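Local coordinates for SAM-dependent methyltransferase (Geobacter sulfurreducens, PDB 5BP7), which probably transfers methyl groups from S-adenosyl-L-methionine to an acceptor, and binds the by-product S-adenosyl-L-homocysteine, at residues 163-168 with 188-193. Residues are numbered along the deposited sequence; the frame is centred on the assembly and turned at random.
Sequences EPYWRQ and LMLPEL
Tyr-165 and Leu-190 make the tightly packed half of this contact, where the end of strand 157-166 meets the start of helix 190-199. Leu-190 CD1 sits almost exactly over the centre of the tyrosine ring, 4.2 Å from the centroid, a CH-pi contact. With chi1 at 65°, Tyr-165 CG lies between its backbone N and carbonyl carbon, and the ring crosses the Leu-190 side chain with CD2 3.8 Å from Leu-190 CB. Leu-193, buried and pointing toward the strand, brings CD2 to 4.1 Å from Tyr-165 CB; an apolar side chain suits this place, where it also touches Phe-266. Leu-209 of strand 202-209 touches both Tyr-165 and Leu-190.

Trp-166 N donates to Leu-188 O at 2.7 Å, linking this packing to the looser, more solvent-exposed side around Leu-188 and Met-189. There, one water bridges Pro-164 O to Leu-188 N, another Trp-166 O to Leu-190 N. The bent chain of N-cap Met-189, with selenium replacing the natural sulfur, brings SE to 4.2 Å from Trp-166 CB; the indole NE1 donates a hydrogen bond to Thr-184 O. One direct bond and two waters thus serve polar backbone groups, while apolar contacts add close packing in this Rossmann-like methyltransferase fold.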
ATOM      1  N   GLU A 163       6.305  -3.212   0.473  1.00 31.36           N
ATOM      2  CA  GLU A 163       6.460  -4.402   1.310  1.00 32.66           C
ATOM      3  C   GLU A 163       7.148  -4.036   2.607  1.00 31.90           C
ATOM      4  O   GLU A 163       8.056  -3.210   2.604  1.00 30.32           O
ATOM      5  CB  GLU A 163       7.293  -5.469   0.570  1.00 34.05           C
ATOM      6  CG  GLU A 163       7.585  -6.786   1.293  1.00 36.44           C
ATOM      7  CD  GLU A 163       6.397  -7.744   1.416  1.00 38.28           C
ATOM      8  OE1 GLU A 163       5.300  -7.460   0.873  1.00 39.66           O
ATOM      9  OE2 GLU A 163       6.560  -8.792   2.086  1.00 39.30           O
ATOM     10  N   PRO A 164       6.741  -4.687   3.713  1.00 32.10           N
ATOM     11  CA  PRO A 164       7.483  -4.486   4.930  1.00 32.16           C
ATOM     12  C   PRO A 164       8.831  -5.215   4.932  1.00 32.24           C
ATOM     13  O   PRO A 164       9.039  -6.158   4.180  1.00 32.38           O
ATOM     14  CB  PRO A 164       6.553  -5.053   6.013  1.00 32.29           C
ATOM     15  CG  PRO A 164       5.268  -5.394   5.375  1.00 32.19           C
ATOM     16  CD  PRO A 164       5.588  -5.591   3.931  1.00 32.53           C
ATOM     17  N   TYR A 165       9.731  -4.781   5.803  1.00 32.23           N
ATOM     18  CA  TYR A 165      10.985  -5.502   6.056  1.00 32.85           C
ATOM     19  C   TYR A 165      11.336  -5.308   7.522  1.00 33.91           C
ATOM     20  O   TYR A 165      10.790  -4.386   8.165  1.00 33.19           O
ATOM     21  CB  TYR A 165      12.093  -5.004   5.132  1.00 32.71           C
ATOM     22  CG  TYR A 165      12.485  -3.580   5.349  1.00 32.53           C
ATOM     23  CD1 TYR A 165      11.806  -2.548   4.704  1.00 32.18           C
ATOM     24  CD2 TYR A 165      13.521  -3.255   6.189  1.00 33.53           C
ATOM     25  CE1 TYR A 165      12.158  -1.228   4.897  1.00 32.30           C
ATOM     26  CE2 TYR A 165      13.863  -1.937   6.405  1.00 34.17           C
ATOM     27  CZ  TYR A 165      13.190  -0.932   5.745  1.00 32.96           C
ATOM     28  OH  TYR A 165      13.562   0.367   5.940  1.00 32.75           O
ATOM     29  N   TRP A 166      12.202  -6.182   8.058  1.00 34.42           N
ATOM     30  CA  TRP A 166      12.668  -6.039   9.434  1.00 35.62           C
ATOM     31  C   TRP A 166      13.697  -4.924   9.493  1.00 36.38           C
ATOM     32  O   TRP A 166      14.775  -5.005   8.939  1.00 36.52           O
ATOM     33  CB  TRP A 166      13.241  -7.342  10.036  1.00 36.15           C
ATOM     34  CG  TRP A 166      12.236  -8.455  10.197  1.00 36.16           C
ATOM     35  CD1 TRP A 166      12.296  -9.677   9.626  1.00 36.65           C
ATOM     36  CD2 TRP A 166      11.007  -8.432  10.960  1.00 36.19           C
ATOM     37  NE1 TRP A 166      11.188 -10.428   9.955  1.00 36.93           N
ATOM     38  CE2 TRP A 166      10.380  -9.689  10.777  1.00 36.83           C
ATOM     39  CE3 TRP A 166      10.376  -7.473  11.770  1.00 35.34           C
ATOM     40  CZ2 TRP A 166       9.145 -10.014  11.364  1.00 37.01           C
ATOM     41  CZ3 TRP A 166       9.156  -7.796  12.361  1.00 35.58           C
ATOM     42  CH2 TRP A 166       8.558  -9.058  12.160  1.00 36.81           C
ATOM     43  N   ARG A 167      13.315  -3.868  10.177  1.00 37.45           N
ATOM     44  CA  ARG A 167      14.185  -2.757  10.508  1.00 39.22           C
ATOM     45  C   ARG A 167      15.247  -3.219  11.531  1.00 41.47           C
ATOM     46  O   ARG A 167      16.408  -2.860  11.449  1.00 41.56           O
ATOM     47  CB  ARG A 167      13.310  -1.673  11.120  1.00 39.32           C
ATOM     48  CG  ARG A 167      13.948  -0.333  11.246  1.00 40.27           C
ATOM     49  CD  ARG A 167      12.956   0.644  11.820  1.00 39.67           C
ATOM     50  NE  ARG A 167      13.687   1.839  12.171  1.00 40.74           N
ATOM     51  CZ  ARG A 167      14.219   2.105  13.363  1.00 41.91           C
ATOM     52  NH1 ARG A 167      14.091   1.279  14.411  1.00 42.64           N
ATOM     53  NH2 ARG A 167      14.863   3.246  13.522  1.00 42.96           N
ATOM     54  N   GLN A 168      14.807  -4.046  12.471  1.00 44.04           N
ATOM     55  CA  GLN A 168      15.668  -4.776  13.399  1.00 46.56           C
ATOM     56  C   GLN A 168      15.149  -6.187  13.510  1.00 47.44           C
ATOM     57  O   GLN A 168      13.950  -6.420  13.372  1.00 46.30           O
ATOM     58  CB  GLN A 168      15.581  -4.188  14.801  1.00 48.01           C
ATOM     59  CG  GLN A 168      15.990  -2.736  14.930  1.00 49.27           C
ATOM     60  CD  GLN A 168      15.594  -2.131  16.296  1.00 52.00           C
ATOM     61  OE1 GLN A 168      15.135  -2.833  17.230  1.00 52.99           O
ATOM     62  NE2 GLN A 168      15.815  -0.834  16.435  1.00 53.24           N
ATOM     63  N   LEU A 188      11.973  -9.943   5.683  1.00 39.63           N
ATOM     64  CA  LEU A 188      13.422 -10.043   5.601  1.00 40.60           C
ATOM     65  C   LEU A 188      14.031  -8.748   6.078  1.00 40.36           C
ATOM     66  O   LEU A 188      13.364  -7.730   6.153  1.00 38.36           O
ATOM     67  CB  LEU A 188      13.832 -10.273   4.158  1.00 40.91           C
ATOM     68  CG  LEU A 188      13.319 -11.572   3.509  1.00 41.73           C
ATOM     69  CD1 LEU A 188      13.538 -11.538   2.013  1.00 41.23           C
ATOM     70  CD2 LEU A 188      13.984 -12.798   4.110  1.00 43.37           C
HETATM   71  N   MSE A 189      15.318  -8.786   6.360  1.00 42.02           N
HETATM   72  CA  MSE A 189      16.079  -7.563   6.632  1.00 43.53           C
HETATM   73  C   MSE A 189      16.283  -6.853   5.327  1.00 39.07           C
HETATM   74  O   MSE A 189      16.244  -7.477   4.264  1.00 36.86           O
HETATM   75  CB  MSE A 189      17.440  -7.932   7.182  1.00 50.35           C
HETATM   76  CG  MSE A 189      17.306  -8.802   8.433  1.00 58.26           C
HETATM   77 SE   MSE A 189      17.434  -7.570   9.943  1.00 73.11          SE
HETATM   78  CE  MSE A 189      19.399  -7.628   9.882  1.00 67.47           C
ATOM     79  N   LEU A 190      16.510  -5.548   5.373  1.00 36.35           N
ATOM     80  CA  LEU A 190      16.571  -4.777   4.134  1.00 34.67           C
ATOM     81  C   LEU A 190      17.532  -5.365   3.096  1.00 34.81           C
ATOM     82  O   LEU A 190      17.117  -5.599   1.957  1.00 34.79           O
ATOM     83  CB  LEU A 190      16.856  -3.303   4.390  1.00 34.23           C
ATOM     84  CG  LEU A 190      16.945  -2.399   3.163  1.00 33.84           C
ATOM     85  CD1 LEU A 190      15.633  -2.386   2.383  1.00 33.39           C
ATOM     86  CD2 LEU A 190      17.312  -0.985   3.572  1.00 33.80           C
ATOM     87  N   PRO A 191      18.800  -5.611   3.470  1.00 35.27           N
ATOM     88  CA  PRO A 191      19.737  -6.117   2.449  1.00 35.66           C
ATOM     89  C   PRO A 191      19.345  -7.493   1.903  1.00 36.49           C
ATOM     90  O   PRO A 191      19.523  -7.751   0.699  1.00 36.64           O
ATOM     91  CB  PRO A 191      21.053  -6.214   3.194  1.00 36.64           C
ATOM     92  CG  PRO A 191      20.879  -5.443   4.458  1.00 36.42           C
ATOM     93  CD  PRO A 191      19.434  -5.496   4.793  1.00 35.51           C
ATOM     94  N   GLU A 192      18.748  -8.334   2.756  1.00 36.71           N
ATOM     95  CA  GLU A 192      18.257  -9.643   2.317  1.00 37.19           C
ATOM     96  C   GLU A 192      17.062  -9.525   1.363  1.00 35.72           C
ATOM     97  O   GLU A 192      16.943 -10.291   0.405  1.00 35.91           O
ATOM     98  CB  GLU A 192      17.914 -10.565   3.495  1.00 38.54           C
ATOM     99  CG  GLU A 192      19.093 -10.921   4.400  1.00 40.17           C
ATOM    100  N   LEU A 193      16.189  -8.553   1.596  1.00 34.40           N
ATOM    101  CA  LEU A 193      15.079  -8.303   0.677  1.00 33.03           C
ATOM    102  C   LEU A 193      15.598  -7.856  -0.695  1.00 33.20           C
ATOM    103  O   LEU A 193      15.128  -8.324  -1.735  1.00 32.79           O
ATOM    104  CB  LEU A 193      14.114  -7.247   1.257  1.00 32.05           C
ATOM    105  CG  LEU A 193      12.884  -6.862   0.422  1.00 30.41           C
ATOM    106  CD1 LEU A 193      12.058  -8.095   0.083  1.00 31.08           C
ATOM    107  CD2 LEU A 193      12.018  -5.850   1.152  1.00 29.86           C
TER
HETATM  108  O   HOH W   1      10.619  -8.406   3.818  1.00 33.47           O
HETATM  109  O   HOH W   2      16.939  -4.007   7.650  1.00 32.43           O